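Local coordinates for surface layer protein (PDB 4UJ7) that probably self-assembles into the surface layer of a bacterial cell envelope and binds calcium, here represented by two Ig-like domains of the longer chain, at residues 16-21 with 37-42; 32-37 with 76-81; 44-49 with 71-76; 138-143 with 151-156. All blocks are in the same frame, centred on the assembly; numbering follows the deposited sequence. Where two conformers were deposited one is given.

Contact 1: residues 16-21 with 37-42; sequences ETIAVD and VTLKDQ
A19 and T38 trade two backbone hydrogen bonds across antiparallel strands, T38 N to A19 O at 2.9 Å and the more bent A19 N to T38 O. At the next hydrogen-bonded pair, K40 N reaches T17 O nearly along the C=O axis. At the end of the ladder K40 O takes two donors, E16 N at 2.8 Å in its carbonyl plane and T17 N at 3.2 Å, tilted from that plane.

The apolar contacts lie on the face carrying I18, V37 and L39. I18 CG2 sits 3.7 Å from V37 CG1 and 3.9 Å from L39 CD2, with I18 side by side with each neighbour and pointing the same way; V98 of strand 96-105 also touches I18. On the other face the extended K40 chain brings CE to 4.1 Å from A19 CB.

With CG anti to the backbone N (chi1 -176°), E16 CG comes over Q42 CA, and OE1 merely packs beside Q42 CB. One water bridges T17 OG1 and D41 O, donating to the latter.

Two residues, E16 and T17, facing one, K40, make a classic beta bulge, set in the edge pairing of a four-stranded sheet of an Ig-like BIG2 domain.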
loop_
_atom_site.group_PDB
_atom_site.type_symbol
_atom_site.label_atom_id
_atom_site.label_comp_id
_atom_site.label_asym_id
_atom_site.label_seq_id
_atom_site.Cartn_x
_atom_site.Cartn_y
_atom_site.Cartn_z
ATOM N N GLU A 16 -10.954 -12.676 16.185
ATOM C CA GLU A 16 -9.933 -13.617 16.663
ATOM C C GLU A 16 -8.486 -13.132 16.448
ATOM O O GLU A 16 -7.639 -13.282 17.333
ATOM C CB GLU A 16 -10.146 -14.973 15.982
ATOM C CG GLU A 16 -9.202 -16.082 16.451
ATOM C CD GLU A 16 -9.725 -16.841 17.655
ATOM O OE1 GLU A 16 -10.839 -16.537 18.128
ATOM O OE2 GLU A 16 -9.023 -17.766 18.127
ATOM N N THR A 17 -8.205 -12.561 15.270
ATOM C CA THR A 17 -6.842 -12.230 14.848
ATOM C C THR A 17 -6.893 -10.832 14.203
ATOM O O THR A 17 -7.752 -10.590 13.340
ATOM C CB THR A 17 -6.326 -13.263 13.804
ATOM O OG1 THR A 17 -6.334 -14.584 14.380
ATOM C CG2 THR A 17 -4.900 -12.952 13.320
ATOM N N ILE A 18 -5.991 -9.944 14.630
ATOM C CA ILE A 18 -5.694 -8.712 13.875
ATOM C C ILE A 18 -4.520 -9.052 12.971
ATOM O O ILE A 18 -3.365 -8.882 13.371
ATOM C CB ILE A 18 -5.355 -7.507 14.778
ATOM C CG1 ILE A 18 -6.494 -7.278 15.769
ATOM C CG2 ILE A 18 -5.110 -6.220 13.958
ATOM C CD1 ILE A 18 -6.191 -6.234 16.829
ATOM N N ALA A 19 -4.816 -9.541 11.769
ATOM C CA ALA A 19 -3.769 -9.933 10.840
ATOM C C ALA A 19 -3.031 -8.710 10.270
ATOM O O ALA A 19 -3.634 -7.652 10.074
ATOM C CB ALA A 19 -4.343 -10.791 9.716
ATOM N N VAL A 20 -1.726 -8.866 10.072
ATOM C CA VAL A 20 -0.892 -7.801 9.544
ATOM C C VAL A 20 0.064 -8.355 8.493
ATOM O O VAL A 20 0.509 -9.502 8.601
ATOM C CB VAL A 20 -0.161 -7.031 10.671
ATOM C CG1 VAL A 20 0.849 -7.901 11.423
ATOM C CG2 VAL A 20 0.456 -5.758 10.142
ATOM N N ASP A 21 0.353 -7.548 7.475
ATOM C CA ASP A 21 1.248 -7.983 6.401
ATOM C C ASP A 21 2.704 -7.531 6.555
ATOM O O ASP A 21 3.495 -7.559 5.592
ATOM C CB ASP A 21 0.647 -7.659 5.026
ATOM C CG ASP A 21 0.755 -6.198 4.651
ATOM O OD1 ASP A 21 1.102 -5.376 5.504
ATOM O OD2 ASP A 21 0.474 -5.868 3.488
ATOM N N VAL A 37 -3.678 -4.058 7.663
ATOM C CA VAL A 37 -4.335 -4.809 8.726
ATOM C C VAL A 37 -5.584 -5.444 8.137
ATOM O O VAL A 37 -6.323 -4.798 7.387
ATOM C CB VAL A 37 -4.738 -3.850 9.878
ATOM C CG1 VAL A 37 -5.830 -4.457 10.758
ATOM C CG2 VAL A 37 -3.504 -3.471 10.667
ATOM N N THR A 38 -5.824 -6.706 8.491
ATOM C CA THR A 38 -7.093 -7.371 8.156
ATOM C C THR A 38 -7.647 -8.079 9.389
ATOM O O THR A 38 -7.003 -8.954 9.951
ATOM C CB THR A 38 -6.981 -8.390 7.002
ATOM O OG1 THR A 38 -6.308 -7.811 5.878
ATOM C CG2 THR A 38 -8.374 -8.825 6.546
ATOM N N LEU A 39 -8.845 -7.679 9.800
ATOM C CA LEU A 39 -9.492 -8.261 10.982
ATOM C C LEU A 39 -10.147 -9.566 10.602
ATOM O O LEU A 39 -10.861 -9.612 9.613
ATOM C CB LEU A 39 -10.555 -7.306 11.551
ATOM C CG LEU A 39 -10.104 -5.906 11.989
ATOM C CD1 LEU A 39 -11.243 -5.153 12.652
ATOM C CD2 LEU A 39 -8.902 -5.943 12.913
ATOM N N LYS A 40 -9.877 -10.633 11.360
ATOM C CA LYS A 40 -10.401 -11.958 11.035
ATOM C C LYS A 40 -11.124 -12.618 12.205
ATOM O O LYS A 40 -10.742 -12.462 13.354
ATOM C CB LYS A 40 -9.289 -12.873 10.486
ATOM C CG LYS A 40 -8.732 -12.405 9.144
ATOM C CD LYS A 40 -7.564 -13.250 8.661
ATOM C CE LYS A 40 -7.028 -12.709 7.346
ATOM N NZ LYS A 40 -5.922 -13.547 6.787
ATOM N N ASP A 41 -12.177 -13.357 11.887
ATOM C CA ASP A 41 -12.871 -14.145 12.898
ATOM C C ASP A 41 -12.171 -15.480 13.154
ATOM O O ASP A 41 -11.105 -15.749 12.596
ATOM C CB ASP A 41 -14.368 -14.315 12.584
ATOM C CG ASP A 41 -14.646 -15.151 11.336
ATOM O OD1 ASP A 41 -13.803 -15.954 10.888
ATOM O OD2 ASP A 41 -15.753 -14.987 10.787
ATOM N N GLN A 42 -12.785 -16.304 14.006
ATOM C CA GLN A 42 -12.172 -17.577 14.421
ATOM C C GLN A 42 -12.115 -18.605 13.286
ATOM O O GLN A 42 -11.398 -19.605 13.374
ATOM C CB GLN A 42 -12.863 -18.148 15.675
ATOM C CG GLN A 42 -14.308 -18.615 15.501
ATOM C CD GLN A 42 -15.346 -17.545 15.814
ATOM O OE1 GLN A 42 -15.311 -16.440 15.270
ATOM N NE2 GLN A 42 -16.293 -17.880 16.690
HETATM O O HOH W 1 -8.336 -16.146 12.936
#

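Contact 2: residues 32-37 with 76-81; sequences KATFKV and TVTVNG
F35 and V77 stand side by side on one face of the sheet and point the same way, with the valine against the flat of the ring. V77 CB is 3.9 Å from the ring centroid and 18° off its normal, a CH-pi contact displaced toward the rim. F35 CG stands between its own backbone N and carbonyl carbon (chi1 65°), which stands the ring beside V77. At the far end of the ring CZ meets V77 CG1 at 3.6 Å, while V79 CG2 comes to the edge near the ring plane, 4.0 Å from CE2. V77 CG2 also meets V37 CG2, those two side chains crossing obliquely. An alanine in place of F35 would probably open a gap beside V77 and V79, leaving V77 CB and CG1 without the ring they pack on.

On the opposite face T34 lies alongside T78, its CG2 3.7 Å from T78 OG1, and its CB also meets T76 CG2. K32 and N80 run side by side too, N80 OD1 lying 3.5 Å from K32 CB; the ammonium of K32 goes on to a salt bridge with D181 of the second domain.

Between the faces, A33 with V79 and F35 with V77 are hydrogen-bonded antiparallel pairs. V77 N to F35 O is 2.8 Å, and V79 N to A33 O is almost straight at 178°.

Strands 32-41 and 74-81 are the two inner strands of their sheet, with 15-20 beyond the former and 61-65 beyond the latter. The F35 face packs on V25 of strand 25-28 and I91 of strand 85-93, in the facing sheet.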
loop_
_atom_site.group_PDB
_atom_site.type_symbol
_atom_site.label_atom_id
_atom_site.label_comp_id
_atom_site.label_asym_id
_atom_site.label_seq_id
_atom_site.Cartn_x
_atom_site.Cartn_y
_atom_site.Cartn_z
ATOM N N LYS A 32 8.008 7.860 5.312
ATOM C CA LYS A 32 6.866 7.117 5.822
ATOM C C LYS A 32 6.806 5.740 5.163
ATOM O O LYS A 32 7.342 5.528 4.070
ATOM C CB LYS A 32 5.541 7.897 5.679
ATOM C CG LYS A 32 5.071 8.167 4.265
ATOM C CD LYS A 32 3.898 9.141 4.281
ATOM C CE LYS A 32 3.146 9.140 2.953
ATOM N NZ LYS A 32 3.724 10.037 1.909
ATOM N N ALA A 33 6.186 4.801 5.857
ATOM C CA ALA A 33 5.971 3.450 5.331
ATOM C C ALA A 33 4.551 3.000 5.671
ATOM O O ALA A 33 3.940 3.500 6.620
ATOM C CB ALA A 33 7.010 2.495 5.909
ATOM N N THR A 34 3.999 2.083 4.886
ATOM C CA THR A 34 2.647 1.589 5.164
ATOM C C THR A 34 2.630 0.080 5.330
ATOM O O THR A 34 3.531 -0.631 4.844
ATOM C CB THR A 34 1.609 1.985 4.085
ATOM O OG1 THR A 34 1.846 1.251 2.874
ATOM C CG2 THR A 34 1.685 3.485 3.765
ATOM N N PHE A 35 1.606 -0.406 6.026
ATOM C CA PHE A 35 1.297 -1.832 6.051
ATOM C C PHE A 35 -0.199 -2.036 6.204
ATOM O O PHE A 35 -0.927 -1.090 6.514
ATOM C CB PHE A 35 2.115 -2.588 7.120
ATOM C CG PHE A 35 1.804 -2.199 8.550
ATOM C CD1 PHE A 35 0.799 -2.847 9.260
ATOM C CD2 PHE A 35 2.555 -1.227 9.203
ATOM C CE1 PHE A 35 0.528 -2.521 10.583
ATOM C CE2 PHE A 35 2.283 -0.885 10.535
ATOM C CZ PHE A 35 1.266 -1.535 11.223
ATOM N N LYS A 36 -0.662 -3.258 5.981
ATOM C CA LYS A 36 -2.080 -3.558 5.983
ATOM C C LYS A 36 -2.515 -4.407 7.140
ATOM O O LYS A 36 -1.810 -5.333 7.539
ATOM C CB LYS A 36 -2.489 -4.230 4.681
ATOM C CG LYS A 36 -2.539 -3.238 3.530
ATOM C CD LYS A 36 -2.828 -3.949 2.228
ATOM C CE LYS A 36 -3.011 -2.926 1.122
ATOM N NZ LYS A 36 -3.025 -3.638 -0.179
ATOM N N VAL A 37 -3.678 -4.058 7.663
ATOM C CA VAL A 37 -4.335 -4.809 8.726
ATOM C C VAL A 37 -5.584 -5.444 8.137
ATOM O O VAL A 37 -6.323 -4.798 7.387
ATOM C CB VAL A 37 -4.738 -3.850 9.878
ATOM C CG1 VAL A 37 -5.830 -4.457 10.758
ATOM C CG2 VAL A 37 -3.504 -3.471 10.667
ATOM N N THR A 76 -5.304 0.388 6.162
ATOM C CA THR A 76 -3.904 0.690 5.936
ATOM C C THR A 76 -3.369 1.544 7.067
ATOM O O THR A 76 -3.987 2.569 7.408
ATOM C CB THR A 76 -3.705 1.411 4.598
ATOM O OG1 THR A 76 -4.048 0.503 3.548
ATOM C CG2 THR A 76 -2.255 1.823 4.422
ATOM N N VAL A 77 -2.276 1.113 7.665
ATOM C CA VAL A 77 -1.602 1.863 8.740
ATOM C C VAL A 77 -0.395 2.570 8.137
ATOM O O VAL A 77 0.397 1.969 7.393
ATOM C CB VAL A 77 -1.161 0.928 9.891
ATOM C CG1 VAL A 77 -0.353 1.694 10.932
ATOM C CG2 VAL A 77 -2.358 0.229 10.515
ATOM N N THR A 78 -0.246 3.859 8.447
ATOM C CA THR A 78 0.907 4.654 7.990
ATOM C C THR A 78 1.792 5.021 9.162
ATOM O O THR A 78 1.301 5.525 10.173
ATOM C CB THR A 78 0.438 5.940 7.278
ATOM O OG1 THR A 78 -0.271 5.560 6.100
ATOM C CG2 THR A 78 1.632 6.825 6.892
ATOM N N VAL A 79 3.093 4.759 9.038
ATOM C CA VAL A 79 4.073 5.088 10.066
ATOM C C VAL A 79 5.031 6.163 9.543
ATOM O O VAL A 79 5.614 6.023 8.469
ATOM C CB VAL A 79 4.866 3.825 10.535
ATOM C CG1 VAL A 79 5.943 4.185 11.561
ATOM C CG2 VAL A 79 3.923 2.731 11.048
ATOM N N ASN A 80 5.177 7.251 10.307
ATOM C CA ASN A 80 6.058 8.360 9.957
ATOM C C ASN A 80 7.309 8.330 10.818
ATOM O O ASN A 80 7.217 8.375 12.051
ATOM C CB ASN A 80 5.306 9.686 10.159
ATOM C CG ASN A 80 3.974 9.723 9.409
ATOM O OD1 ASN A 80 3.951 9.760 8.177
ATOM N ND2 ASN A 80 2.856 9.718 10.150
ATOM N N GLY A 81 8.471 8.209 10.175
ATOM C CA GLY A 81 9.759 8.214 10.885
ATOM C C GLY A 81 10.141 9.633 11.270
ATOM O O GLY A 81 10.411 10.466 10.404
#

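Contact 3: residues 44-49 with 71-76; sequences GNKFTG and GQSEYT
K46 leans over S73 and E74. Its CB lies 3.6 Å from S73 OG, and CG is a little farther from the same oxygen. CD drops back to 3.4 Å from S73 OG and also approaches the E74 carboxylate carbon. CE then sits 3.6 Å from E74 OE2, as the two chains cross. The last bond turns aside (chi4 83°), and NZ stays beyond salt-bridge range of E74; the lysine has a second conformer, so the approach of its tip is doubtful.

Backbone and tyrosine do the firmer work. S73 CB presses on F47 O at 3.2 Å. G49 N donates to Q72 O at 3.1 Å, and G49 O accepts from Y75 OH at 2.7 Å. G49 O lies at the edge of the Y75 ring, in its plane. That hydroxyl also accepts from Q72 N, so it joins G49 of the loop to Q72, just ahead of strand 74-81. A phenylalanine at Y75 would probably leave G49 O and Q72 N without this shared mate and set the two backbones freer to part. Q72 NE2 donates to E74 O within the same segment.

The lysine side of this contact lies at the surface, whereas Y75 is buried and touches V51. This is a loop-to-strand junction at one end of the Ig-like domain, where the connection following strand 32-41 is tied to the residues leading into strand 74-81.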
loop_
_atom_site.group_PDB
_atom_site.type_symbol
_atom_site.label_atom_id
_atom_site.label_comp_id
_atom_site.label_asym_id
_atom_site.label_seq_id
_atom_site.Cartn_x
_atom_site.Cartn_y
_atom_site.Cartn_z
ATOM N N GLY A 44 -11.295 -17.585 10.151
ATOM C CA GLY A 44 -10.372 -17.033 9.176
ATOM C C GLY A 44 -11.009 -16.110 8.154
ATOM O O GLY A 44 -10.348 -15.663 7.219
ATOM N N ASN A 45 -12.294 -15.817 8.332
ATOM C CA ASN A 45 -13.008 -14.915 7.427
ATOM C C ASN A 45 -12.949 -13.463 7.901
ATOM O O ASN A 45 -12.739 -13.208 9.086
ATOM C CB ASN A 45 -14.454 -15.368 7.270
ATOM C CG ASN A 45 -14.562 -16.722 6.583
ATOM O OD1 ASN A 45 -13.820 -17.009 5.642
ATOM N ND2 ASN A 45 -15.476 -17.557 7.054
ATOM N N LYS A 46 -13.127 -12.525 6.974
ATOM C CA LYS A 46 -13.072 -11.102 7.318
ATOM C C LYS A 46 -14.144 -10.750 8.344
ATOM O O LYS A 46 -15.260 -11.274 8.312
ATOM C CB LYS A 46 -13.161 -10.219 6.071
ATOM C CG LYS A 46 -11.961 -10.379 5.144
ATOM C CD LYS A 46 -11.708 -9.134 4.315
ATOM C CE LYS A 46 -11.007 -9.468 3.009
ATOM N NZ LYS A 46 -11.979 -9.909 1.973
ATOM N N PHE A 47 -13.776 -9.873 9.270
ATOM C CA PHE A 47 -14.665 -9.445 10.344
ATOM C C PHE A 47 -14.630 -7.919 10.390
ATOM O O PHE A 47 -13.554 -7.337 10.459
ATOM C CB PHE A 47 -14.163 -10.043 11.668
ATOM C CG PHE A 47 -15.012 -9.709 12.861
ATOM C CD1 PHE A 47 -16.115 -10.502 13.184
ATOM C CD2 PHE A 47 -14.701 -8.620 13.672
ATOM C CE1 PHE A 47 -16.903 -10.203 14.290
ATOM C CE2 PHE A 47 -15.487 -8.320 14.785
ATOM C CZ PHE A 47 -16.582 -9.116 15.085
ATOM N N THR A 48 -15.799 -7.274 10.381
ATOM C CA THR A 48 -15.871 -5.812 10.468
ATOM C C THR A 48 -15.753 -5.358 11.915
ATOM O O THR A 48 -16.484 -5.836 12.796
ATOM C CB THR A 48 -17.200 -5.296 9.890
ATOM O OG1 THR A 48 -17.266 -5.658 8.508
ATOM C CG2 THR A 48 -17.320 -3.775 10.036
ATOM N N GLY A 49 -14.802 -4.461 12.165
ATOM C CA GLY A 49 -14.628 -3.910 13.504
ATOM C C GLY A 49 -13.765 -2.668 13.421
ATOM O O GLY A 49 -13.154 -2.412 12.385
ATOM N N GLY A 71 -15.441 0.994 10.587
ATOM C CA GLY A 71 -16.404 0.466 9.616
ATOM C C GLY A 71 -15.939 -0.540 8.589
ATOM O O GLY A 71 -16.707 -0.887 7.688
ATOM N N GLN A 72 -14.713 -1.038 8.733
ATOM C CA GLN A 72 -14.127 -1.924 7.730
ATOM C C GLN A 72 -13.563 -3.187 8.347
ATOM O O GLN A 72 -13.479 -3.286 9.569
ATOM C CB GLN A 72 -13.041 -1.170 6.950
ATOM C CG GLN A 72 -13.612 0.072 6.263
ATOM C CD GLN A 72 -12.630 0.929 5.492
ATOM O OE1 GLN A 72 -13.047 1.881 4.820
ATOM N NE2 GLN A 72 -11.345 0.644 5.590
ATOM N N SER A 73 -13.187 -4.141 7.503
ATOM C CA SER A 73 -12.423 -5.297 7.953
ATOM C C SER A 73 -10.954 -5.195 7.554
ATOM O O SER A 73 -10.144 -5.980 8.030
ATOM C CB SER A 73 -13.033 -6.610 7.429
ATOM O OG SER A 73 -13.131 -6.592 6.007
ATOM N N GLU A 74 -10.613 -4.242 6.683
ATOM C CA GLU A 74 -9.244 -4.018 6.198
ATOM C C GLU A 74 -8.899 -2.535 6.348
ATOM O O GLU A 74 -9.721 -1.669 6.010
ATOM C CB GLU A 74 -9.156 -4.360 4.705
ATOM C CG GLU A 74 -9.265 -5.847 4.374
ATOM C CD GLU A 74 -9.506 -6.136 2.899
ATOM O OE1 GLU A 74 -10.542 -5.691 2.345
ATOM O OE2 GLU A 74 -8.671 -6.843 2.296
ATOM N N TYR A 75 -7.682 -2.260 6.828
ATOM C CA TYR A 75 -7.181 -0.890 6.992
ATOM C C TYR A 75 -5.720 -0.800 6.591
ATOM O O TYR A 75 -4.958 -1.780 6.695
ATOM C CB TYR A 75 -7.258 -0.463 8.460
ATOM C CG TYR A 75 -8.655 -0.453 9.032
ATOM C CD1 TYR A 75 -9.498 0.655 8.866
ATOM C CD2 TYR A 75 -9.136 -1.559 9.769
ATOM C CE1 TYR A 75 -10.789 0.651 9.383
ATOM C CE2 TYR A 75 -10.437 -1.569 10.280
ATOM C CZ TYR A 75 -11.244 -0.449 10.107
ATOM O OH TYR A 75 -12.509 -0.454 10.620
ATOM N N THR A 76 -5.304 0.388 6.162
ATOM C CA THR A 76 -3.904 0.690 5.936
ATOM C C THR A 76 -3.369 1.544 7.067
ATOM O O THR A 76 -3.987 2.569 7.408
ATOM C CB THR A 76 -3.705 1.411 4.598
ATOM O OG1 THR A 76 -4.048 0.503 3.548
ATOM C CG2 THR A 76 -2.255 1.823 4.422
#

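Contact 4: residues 138-143 with 151-156; sequences LKVYAV and GDITND
An Asx turn just after the second strand of the hairpin 135-144/149-152 organises this contact: D152 OD1 accepts from T154 N and also from T154 OG1, the latter at 2.6 Å. The threonine OG1 in turn accepts from V140 N at 2.9 Å, taking a bond of the kind a backbone carbonyl would otherwise accept. With CG anti to its backbone N (chi1 178°), D152 crosses K139 at about a right angle. OD2 takes K139 NZ on its syn lone pair, a 2.7 Å salt bridge. Each carboxylate oxygen is thus engaged, which probably holds the group against rotation.

The backbone ladder is short. A142 N donates to G151 O at 2.8 Å, the return bond is weak, and I153 N reaches V140 O. G151 O also lies at the edge of the Y141 ring, in its plane. Beside the ladder, V140 CG1 packs on I153 CG1 at 3.8 Å.

K139 NZ has further partners on strand 181-188, D181 and the carbonyl of T182, and probably balances the neighbouring carboxylates of D152 and D181. Strand 135-144 pairs with 110-117, 149-152 and 181-188; V140 touches V201 of strand 195-203 in the other sheet, and I153 touches Y113 of strand 110-117.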
loop_
_atom_site.group_PDB
_atom_site.type_symbol
_atom_site.label_atom_id
_atom_site.label_comp_id
_atom_site.label_asym_id
_atom_site.label_seq_id
_atom_site.Cartn_x
_atom_site.Cartn_y
_atom_site.Cartn_z
ATOM N N LEU A 138 -0.394 3.007 -6.974
ATOM C CA LEU A 138 0.992 2.529 -6.863
ATOM C C LEU A 138 1.924 3.570 -6.268
ATOM O O LEU A 138 1.779 4.769 -6.521
ATOM C CB LEU A 138 1.536 2.172 -8.260
ATOM C CG LEU A 138 0.738 1.134 -9.052
ATOM C CD1 LEU A 138 1.312 1.027 -10.459
ATOM C CD2 LEU A 138 0.700 -0.235 -8.373
ATOM N N LYS A 139 2.881 3.099 -5.467
ATOM C CA LYS A 139 4.039 3.911 -5.110
ATOM C C LYS A 139 5.308 3.132 -5.458
ATOM O O LYS A 139 5.286 1.906 -5.575
ATOM C CB LYS A 139 4.027 4.294 -3.623
ATOM C CG LYS A 139 3.172 5.522 -3.319
ATOM C CD LYS A 139 3.197 5.805 -1.818
ATOM C CE LYS A 139 2.502 7.118 -1.504
ATOM N NZ LYS A 139 3.280 8.256 -2.038
ATOM N N VAL A 140 6.395 3.864 -5.658
ATOM C CA VAL A 140 7.697 3.239 -5.853
ATOM C C VAL A 140 8.656 3.768 -4.787
ATOM O O VAL A 140 8.841 4.976 -4.675
ATOM C CB VAL A 140 8.262 3.472 -7.274
ATOM C CG1 VAL A 140 9.577 2.718 -7.457
ATOM C CG2 VAL A 140 7.269 3.000 -8.338
ATOM N N TYR A 141 9.220 2.852 -3.991
ATOM C CA TYR A 141 10.178 3.205 -2.934
ATOM C C TYR A 141 11.610 2.855 -3.278
ATOM O O TYR A 141 11.884 1.830 -3.912
ATOM C CB TYR A 141 9.828 2.490 -1.628
ATOM C CG TYR A 141 8.466 2.829 -1.077
ATOM C CD1 TYR A 141 8.228 4.056 -0.476
ATOM C CD2 TYR A 141 7.418 1.924 -1.178
ATOM C CE1 TYR A 141 6.975 4.377 0.025
ATOM C CE2 TYR A 141 6.166 2.230 -0.688
ATOM C CZ TYR A 141 5.955 3.453 -0.089
ATOM O OH TYR A 141 4.715 3.745 0.420
ATOM N N ALA A 142 12.519 3.711 -2.823
ATOM C CA ALA A 142 13.938 3.374 -2.760
ATOM C C ALA A 142 14.270 2.731 -1.394
ATOM O O ALA A 142 13.833 3.213 -0.341
ATOM C CB ALA A 142 14.784 4.605 -3.016
ATOM N N VAL A 143 15.054 1.656 -1.425
ATOM C CA VAL A 143 15.313 0.822 -0.253
ATOM C C VAL A 143 16.822 0.618 -0.084
ATOM O O VAL A 143 17.495 0.267 -1.049
ATOM C CB VAL A 143 14.591 -0.542 -0.417
ATOM C CG1 VAL A 143 14.863 -1.463 0.755
ATOM C CG2 VAL A 143 13.090 -0.322 -0.569
ATOM N N GLY A 151 13.506 6.452 0.485
ATOM C CA GLY A 151 12.884 7.501 -0.327
ATOM C C GLY A 151 11.631 7.003 -1.017
ATOM O O GLY A 151 11.517 5.816 -1.312
ATOM N N ASP A 152 10.685 7.914 -1.245
ATOM C CA ASP A 152 9.529 7.654 -2.089
ATOM C C ASP A 152 9.788 8.353 -3.422
ATOM O O ASP A 152 9.777 9.577 -3.506
ATOM C CB ASP A 152 8.256 8.173 -1.396
ATOM C CG ASP A 152 6.998 7.975 -2.225
ATOM O OD1 ASP A 152 7.103 7.796 -3.445
ATOM O OD2 ASP A 152 5.897 8.038 -1.646
ATOM N N ILE A 153 10.044 7.557 -4.461
ATOM C CA ILE A 153 10.471 8.062 -5.757
ATOM C C ILE A 153 9.361 8.001 -6.799
ATOM O O ILE A 153 9.616 8.098 -8.004
ATOM C CB ILE A 153 11.761 7.348 -6.290
ATOM C CG1 ILE A 153 11.547 5.846 -6.541
ATOM C CG2 ILE A 153 12.943 7.598 -5.344
ATOM C CD1 ILE A 153 12.632 5.217 -7.401
ATOM N N THR A 154 8.119 7.887 -6.334
ATOM C CA THR A 154 6.961 7.781 -7.239
ATOM C C THR A 154 6.889 8.904 -8.258
ATOM O O THR A 154 6.524 8.664 -9.410
ATOM C CB THR A 154 5.633 7.697 -6.454
ATOM O OG1 THR A 154 5.762 6.705 -5.432
ATOM C CG2 THR A 154 4.483 7.289 -7.372
ATOM N N ASN A 155 7.231 10.120 -7.840
ATOM C CA ASN A 155 7.197 11.258 -8.741
ATOM C C ASN A 155 8.320 11.250 -9.789
ATOM O O ASN A 155 8.212 11.911 -10.821
ATOM C CB ASN A 155 7.221 12.562 -7.953
ATOM C CG ASN A 155 6.781 13.751 -8.791
ATOM O OD1 ASN A 155 5.865 13.651 -9.613
ATOM N ND2 ASN A 155 7.447 14.874 -8.600
ATOM N N ASP A 156 9.377 10.490 -9.520
ATOM C CA ASP A 156 10.571 10.476 -10.377
ATOM C C ASP A 156 10.486 9.456 -11.504
ATOM O O ASP A 156 11.211 9.551 -12.504
ATOM C CB ASP A 156 11.817 10.169 -9.541
ATOM C CG ASP A 156 12.045 11.171 -8.421
ATOM O OD1 ASP A 156 11.782 12.374 -8.614
ATOM O OD2 ASP A 156 12.513 10.741 -7.349
#

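Contacts 1 and 2 lie in one sheet of the first Ig-like domain, which contact 3 reaches through strand 74-81. Contacts 1 and 2 share V37, and D21 OD1 also accepts from K36 N at 2.8 Å; contacts 2 and 3 share T76. Contact 3, its centre about 7 Å from that of contact 1, adds a probable bond from L39 N to S73 O. Contact 4 belongs to the second domain, centred about 28 Å from contacts 1 and 3 but 15 Å from contact 2. D181 joins that pair, bridging to both K32 and K139. The calcium site that includes D119 and D120 lies near contact 2: K36 donates to D119 O, and its side chain is about 9 Å from the ion.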